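Local coordinates for geranylgeranyl pyrophosphate synthetase (Pyrococcus horikoshii, PDB 1WY0), which probably condenses isopentenyl diphosphate with allylic diphosphates to make the C20 isoprenoid geranylgeranyl diphosphate, at residues Gln260-Ile265 / Met288-Leu293. Sequence-based numbering, arbitrary orientation.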
# COMPACT_ATOMS: atom_id res chain seq x y z
N GLN A 260 30.47 -15.50 19.89
CA GLN A 260 30.69 -14.23 20.58
C GLN A 260 31.68 -13.33 19.84
O GLN A 260 31.52 -12.11 19.81
CB GLN A 260 31.21 -14.47 22.00
CG GLN A 260 30.30 -15.34 22.85
CD GLN A 260 28.88 -14.81 22.90
OE1 GLN A 260 28.64 -13.68 23.33
NE2 GLN A 260 27.93 -15.63 22.45
N ARG A 261 32.71 -13.92 19.25
CA ARG A 261 33.63 -13.09 18.48
C ARG A 261 32.98 -12.59 17.19
O ARG A 261 33.12 -11.45 16.76
CB ARG A 261 34.86 -13.95 18.17
CG ARG A 261 35.92 -13.20 17.38
CD ARG A 261 36.20 -11.81 17.95
NE ARG A 261 37.33 -11.18 17.24
CZ ARG A 261 37.50 -9.86 17.40
NH1 ARG A 261 36.68 -9.18 18.19
NH2 ARG A 261 38.48 -9.24 16.75
N PHE A 262 32.26 -13.52 16.54
CA PHE A 262 31.54 -13.16 15.32
C PHE A 262 30.57 -12.00 15.57
O PHE A 262 30.36 -11.12 14.74
CB PHE A 262 30.76 -14.40 14.88
CG PHE A 262 30.04 -14.11 13.59
CD1 PHE A 262 30.76 -14.10 12.40
CD2 PHE A 262 28.67 -13.93 13.59
CE1 PHE A 262 30.09 -13.92 11.20
CE2 PHE A 262 28.01 -13.75 12.38
CZ PHE A 262 28.72 -13.75 11.18
N LEU A 263 29.94 -12.03 16.76
CA LEU A 263 28.95 -11.00 17.07
C LEU A 263 29.58 -9.63 17.31
O LEU A 263 28.98 -8.58 17.08
CB LEU A 263 28.16 -11.45 18.30
CG LEU A 263 26.90 -12.23 17.93
CD1 LEU A 263 26.01 -12.52 19.15
CD2 LEU A 263 26.02 -11.50 16.92
N LYS A 264 30.81 -9.63 17.83
CA LYS A 264 31.51 -8.36 17.98
C LYS A 264 31.69 -7.69 16.61
O LYS A 264 31.43 -6.51 16.43
CB LYS A 264 32.87 -8.62 18.62
CG LYS A 264 32.79 -8.64 20.15
CD LYS A 264 34.16 -8.41 20.80
CE LYS A 264 34.78 -9.70 21.33
NZ LYS A 264 36.23 -9.57 21.36
N ILE A 265 32.16 -8.49 15.64
CA ILE A 265 32.48 -7.94 14.33
C ILE A 265 31.36 -8.15 13.31
O ILE A 265 31.59 -8.24 12.11
CB ILE A 265 33.76 -8.60 13.83
CG1 ILE A 265 33.58 -10.12 13.78
CG2 ILE A 265 34.92 -8.30 14.80
CD1 ILE A 265 34.85 -10.85 13.36
N MET A 288 37.09 -10.21 7.02
CA MET A 288 37.68 -11.50 6.68
C MET A 288 37.64 -12.47 7.85
O MET A 288 37.41 -13.65 7.66
CB MET A 288 39.13 -11.32 6.21
CG MET A 288 39.77 -12.63 5.75
SD MET A 288 41.26 -12.40 4.77
CE MET A 288 40.59 -11.51 3.38
N GLU A 289 37.88 -11.97 9.05
CA GLU A 289 37.85 -12.83 10.23
C GLU A 289 36.44 -13.40 10.41
O GLU A 289 36.28 -14.50 10.93
CB GLU A 289 38.25 -12.05 11.49
CG GLU A 289 37.90 -12.78 12.78
CD GLU A 289 38.42 -12.11 14.04
OE1 GLU A 289 38.74 -10.90 14.01
OE2 GLU A 289 38.51 -12.81 15.08
N ALA A 290 35.43 -12.64 9.97
CA ALA A 290 34.03 -13.06 10.08
C ALA A 290 33.70 -14.11 9.02
O ALA A 290 32.98 -15.07 9.28
CB ALA A 290 33.11 -11.86 9.94
N ILE A 291 34.21 -13.91 7.81
CA ILE A 291 33.96 -14.87 6.75
C ILE A 291 34.69 -16.17 7.06
O ILE A 291 34.20 -17.26 6.75
CB ILE A 291 34.41 -14.31 5.39
CG1 ILE A 291 33.47 -13.17 4.99
CG2 ILE A 291 34.43 -15.41 4.34
CD1 ILE A 291 33.80 -12.47 3.69
N ASP A 292 35.84 -16.06 7.71
CA ASP A 292 36.61 -17.24 8.09
C ASP A 292 35.85 -18.06 9.13
O ASP A 292 35.87 -19.29 9.12
CB ASP A 292 37.98 -16.85 8.64
CG ASP A 292 38.94 -16.43 7.55
OD1 ASP A 292 38.73 -16.83 6.38
OD2 ASP A 292 39.92 -15.72 7.86
N LEU A 293 35.18 -17.36 10.04
CA LEU A 293 34.41 -18.02 11.08
C LEU A 293 33.27 -18.81 10.44
O LEU A 293 32.94 -19.89 10.90
CB LEU A 293 33.84 -16.99 12.06
CG LEU A 293 34.81 -16.60 13.18
CD1 LEU A 293 34.17 -15.57 14.09
CD2 LEU A 293 35.18 -17.85 13.96
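Phe-262 and Ile-265 meet Ala-290 between two helices, 256-264 and 283-296, of an all-helical polyprenyl synthetase fold. The pair lies at the periphery of the subunit, centred about 28 Å from the centre of the chain. Segments 260-264 and 288-293 run roughly antiparallel, with their axes at 144°.

Two of the apolar contacts meet at Ala-290. Its CB lies 3.9 Å from Phe-262 CE1 and 4.0 Å from Ile-265 CD1. Ile-265 has just left the helix; its CG1 sits between backbone N and carbonyl carbon (chi1 57°), and CD1 beyond it reaches Glu-289 CG at 3.7 Å. Leu-293 CD1 packs on Phe-262 CB at 3.7 Å. Phe-262 also stacks on Phe-266 and meets Phe-250 and Phe-251 of helix 245-253, which ties the pair to a third helix.

The polar contact is a salt bridge at the partly exposed side. Arg-261 and Glu-289 side chains cross at about a right angle. NH2 of Arg-261 gives OE1 of Glu-289 a weak second bond of 3.2 Å. An alanine in place of Arg-261 would probably leave the Glu-289 carboxylate without its cationic mate and freer to turn. One face of the guanidinium carries Ile-265 CG2. In the main bond, Arg-261 NE meets Glu-289 OE2 at 3.0 Å, from above the carboxylate plane.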